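Local coordinates for glycosaminoglycan xylosylkinase (Hydra vulgaris, PDB 5XOM), which probably phosphorylates xylose in the linkage region of proteoglycan glycosaminoglycan chains, as a secretory-pathway kinase of the Fam20 family, at residues N118-Y126 with K299-E308. Numbering follows the deposited sequence.
Sequences NKIILGTPY and KSFGNPFVDE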
loop_
_atom_site.group_PDB
_atom_site.type_symbol
_atom_site.label_atom_id
_atom_site.label_comp_id
_atom_site.label_asym_id
_atom_site.label_seq_id
_atom_site.Cartn_x
_atom_site.Cartn_y
_atom_site.Cartn_z
ATOM N N ASN A 118 4.126 13.335 32.161
ATOM C CA ASN A 118 5.375 13.162 32.882
ATOM C C ASN A 118 5.208 12.417 34.200
ATOM O O ASN A 118 6.138 12.407 35.012
ATOM C CB ASN A 118 6.043 14.517 33.107
ATOM C CG ASN A 118 5.227 15.426 33.990
ATOM O OD1 ASN A 118 4.048 15.177 34.240
ATOM N ND2 ASN A 118 5.853 16.483 34.482
ATOM N N LYS A 119 4.056 11.792 34.431
ATOM C CA LYS A 119 3.884 10.991 35.635
ATOM C C LYS A 119 4.864 9.823 35.656
ATOM O O LYS A 119 5.014 9.107 34.663
ATOM C CB LYS A 119 2.454 10.453 35.720
ATOM C CG LYS A 119 2.167 9.675 37.001
ATOM C CD LYS A 119 2.273 10.593 38.207
ATOM C CE LYS A 119 1.507 10.074 39.421
ATOM N NZ LYS A 119 2.250 9.045 40.189
ATOM N N ILE A 120 5.505 9.618 36.804
ATOM C CA ILE A 120 6.370 8.468 37.039
ATOM C C ILE A 120 5.551 7.490 37.874
ATOM O O ILE A 120 5.143 7.816 38.992
ATOM C CB ILE A 120 7.657 8.863 37.782
ATOM C CG1 ILE A 120 8.444 9.958 37.055
ATOM C CG2 ILE A 120 8.556 7.659 37.948
ATOM C CD1 ILE A 120 8.646 9.742 35.580
ATOM N N ILE A 121 5.336 6.285 37.358
ATOM C CA ILE A 121 4.520 5.267 38.018
ATOM C C ILE A 121 5.458 4.337 38.775
ATOM O O ILE A 121 6.229 3.595 38.162
ATOM C CB ILE A 121 3.671 4.474 37.015
ATOM C CG1 ILE A 121 2.754 5.384 36.200
ATOM C CG2 ILE A 121 2.845 3.434 37.746
ATOM C CD1 ILE A 121 1.691 6.047 37.009
ATOM N N LEU A 122 5.425 4.372 40.103
ATOM C CA LEU A 122 6.243 3.452 40.875
ATOM C C LEU A 122 5.405 2.260 41.318
ATOM O O LEU A 122 4.258 2.087 40.908
ATOM C CB LEU A 122 6.857 4.173 42.079
ATOM C CG LEU A 122 7.845 5.313 41.812
ATOM C CD1 LEU A 122 8.235 6.053 43.098
ATOM C CD2 LEU A 122 9.076 4.766 41.123
ATOM N N GLY A 123 5.962 1.459 42.212
ATOM C CA GLY A 123 5.339 0.213 42.620
ATOM C C GLY A 123 5.679 -0.963 41.723
ATOM O O GLY A 123 6.712 -1.006 41.043
ATOM N N THR A 124 4.786 -1.944 41.752
ATOM C CA THR A 124 4.892 -3.145 40.931
ATOM C C THR A 124 5.084 -2.775 39.459
ATOM O O THR A 124 4.621 -1.711 39.022
ATOM C CB THR A 124 3.660 -4.037 41.075
ATOM O OG1 THR A 124 2.519 -3.372 40.522
ATOM C CG2 THR A 124 3.391 -4.313 42.558
ATOM N N PRO A 125 5.798 -3.598 38.679
ATOM C CA PRO A 125 5.955 -3.330 37.234
ATOM C C PRO A 125 4.655 -3.124 36.454
ATOM O O PRO A 125 4.682 -2.610 35.334
ATOM C CB PRO A 125 6.682 -4.588 36.741
ATOM C CG PRO A 125 7.400 -5.123 37.937
ATOM C CD PRO A 125 6.497 -4.823 39.101
ATOM N N TYR A 126 3.519 -3.512 37.035
ATOM C CA TYR A 126 2.215 -3.484 36.376
ATOM C C TYR A 126 1.262 -2.468 36.999
ATOM O O TYR A 126 0.053 -2.521 36.744
ATOM C CB TYR A 126 1.615 -4.894 36.323
ATOM C CG TYR A 126 1.561 -5.626 37.643
ATOM C CD1 TYR A 126 0.553 -5.393 38.574
ATOM C CD2 TYR A 126 2.540 -6.564 37.953
ATOM C CE1 TYR A 126 0.529 -6.081 39.782
ATOM C CE2 TYR A 126 2.526 -7.249 39.144
ATOM C CZ TYR A 126 1.523 -7.008 40.059
ATOM O OH TYR A 126 1.516 -7.703 41.250
ATOM N N LYS A 299 -0.745 -0.631 29.510
ATOM C CA LYS A 299 -0.044 -0.611 30.791
ATOM C C LYS A 299 1.459 -0.587 30.534
ATOM O O LYS A 299 2.229 -1.476 30.893
ATOM C CB LYS A 299 -0.458 -1.797 31.652
ATOM C CG LYS A 299 -0.230 -1.538 33.135
ATOM C CD LYS A 299 -1.467 -0.958 33.802
ATOM C CE LYS A 299 -2.539 -2.011 33.949
ATOM N NZ LYS A 299 -2.050 -3.097 34.842
ATOM N N SER A 300 1.862 0.513 29.912
ATOM C CA SER A 300 3.229 0.689 29.464
ATOM C C SER A 300 3.570 2.168 29.577
ATOM O O SER A 300 2.716 3.002 29.904
ATOM C CB SER A 300 3.405 0.134 28.040
ATOM O OG SER A 300 2.511 0.752 27.136
ATOM N N PHE A 301 4.840 2.482 29.316
ATOM C CA PHE A 301 5.366 3.842 29.462
ATOM C C PHE A 301 4.938 4.456 30.798
ATOM O O PHE A 301 4.485 5.602 30.868
ATOM C CB PHE A 301 4.953 4.725 28.281
ATOM C CG PHE A 301 5.501 4.247 26.952
ATOM C CD1 PHE A 301 6.839 4.450 26.622
ATOM C CD2 PHE A 301 4.679 3.611 26.030
ATOM C CE1 PHE A 301 7.350 4.012 25.401
ATOM C CE2 PHE A 301 5.180 3.169 24.804
ATOM C CZ PHE A 301 6.520 3.368 24.492
ATOM N N GLY A 302 5.083 3.676 31.868
ATOM C CA GLY A 302 4.805 4.155 33.207
ATOM C C GLY A 302 6.022 4.759 33.885
ATOM O O GLY A 302 5.871 5.662 34.709
ATOM N N ASN A 303 7.234 4.299 33.536
ATOM C CA ASN A 303 8.441 4.831 34.161
ATOM C C ASN A 303 9.586 4.797 33.156
ATOM O O ASN A 303 10.048 3.723 32.762
ATOM C CB ASN A 303 8.809 4.063 35.437
ATOM C CG ASN A 303 10.064 4.621 36.131
ATOM O OD1 ASN A 303 10.893 5.324 35.537
ATOM N ND2 ASN A 303 10.131 4.397 37.433
ATOM N N PRO A 304 10.079 5.957 32.724
ATOM C CA PRO A 304 11.123 5.993 31.693
ATOM C C PRO A 304 12.515 5.684 32.218
ATOM O O PRO A 304 13.459 5.636 31.420
ATOM C CB PRO A 304 11.047 7.443 31.200
ATOM C CG PRO A 304 10.646 8.204 32.437
ATOM C CD PRO A 304 9.706 7.309 33.189
ATOM N N PHE A 305 12.679 5.508 33.529
ATOM C CA PHE A 305 13.997 5.332 34.123
ATOM C C PHE A 305 14.292 3.888 34.500
ATOM O O PHE A 305 15.433 3.577 34.856
ATOM C CB PHE A 305 14.162 6.236 35.358
ATOM C CG PHE A 305 13.773 7.668 35.109
ATOM C CD1 PHE A 305 14.419 8.416 34.146
ATOM C CD2 PHE A 305 12.788 8.280 35.881
ATOM C CE1 PHE A 305 14.057 9.744 33.910
ATOM C CE2 PHE A 305 12.436 9.605 35.667
ATOM C CZ PHE A 305 13.072 10.339 34.676
ATOM N N VAL A 306 13.298 3.006 34.440
ATOM C CA VAL A 306 13.441 1.621 34.871
ATOM C C VAL A 306 13.203 0.720 33.668
ATOM O O VAL A 306 12.244 0.913 32.911
ATOM C CB VAL A 306 12.456 1.278 36.005
ATOM C CG1 VAL A 306 12.544 -0.199 36.382
ATOM C CG2 VAL A 306 12.706 2.169 37.226
ATOM N N ASP A 307 14.083 -0.259 33.499
ATOM C CA ASP A 307 13.954 -1.283 32.466
ATOM C C ASP A 307 13.763 -2.619 33.167
ATOM O O ASP A 307 14.687 -3.112 33.829
ATOM C CB ASP A 307 15.176 -1.287 31.554
ATOM C CG ASP A 307 15.619 0.127 31.158
ATOM O OD1 ASP A 307 16.837 0.411 31.143
ATOM O OD2 ASP A 307 14.737 0.968 30.872
ATOM N N GLU A 308 12.573 -3.216 33.018
ATOM C CA GLU A 308 12.267 -4.475 33.719
ATOM C C GLU A 308 12.673 -5.619 32.798
ATOM O O GLU A 308 11.902 -6.080 31.945
ATOM C CB GLU A 308 10.794 -4.551 34.115
ATOM C CG GLU A 308 10.326 -3.450 35.068
ATOM C CD GLU A 308 10.514 -3.821 36.532
ATOM O OE1 GLU A 308 10.111 -3.035 37.398
ATOM O OE2 GLU A 308 11.029 -4.906 36.821
HETATM O O HOH W 1 3.350 7.146 33.049
HETATM O O HOH W 2 2.992 -2.998 32.992
#
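Lys299, Gly302 and Asn303 belong to a loop that probably corresponds to the beginning of the activation segment in other kinases, and they meet the surface loop 118-126 through two direct hydrogen bonds and two waters. Ile121 N donates to Gly302 O (2.8 Å), and Ile121 CB and CG1 lie against the same carbonyl. The Lys299 chain starts out opposite the backbone N (chi1 -157°), bends at each later torsion and curls round the carbonyl of Tyr126, where NZ donates to Tyr126 O (2.9 Å), 17° from the carbonyl plane. NZ also makes a salt bridge to Asp277. A leucine in place of Lys299 would probably leave both Tyr126 O and the Asp277 carboxylate without this mate. One water bridges Pro125 O and Lys299 O; another lies between Lys119 O and Phe301 O, within 3.0 Å of each. Ile120 CD1 reaches Pro304 CD (3.6 Å) and Phe305 CE2, while its CG2 touches the Asn303 amide. Asn303 OD1 accepts from Phe305 N (2.7 Å), closing an Asx turn. Pro125 CG packs on the Glu308 carboxylate. Phe301 reaches helices 132-144 and 259-273, whereas Pro304 and Phe305 touch helix 358-382.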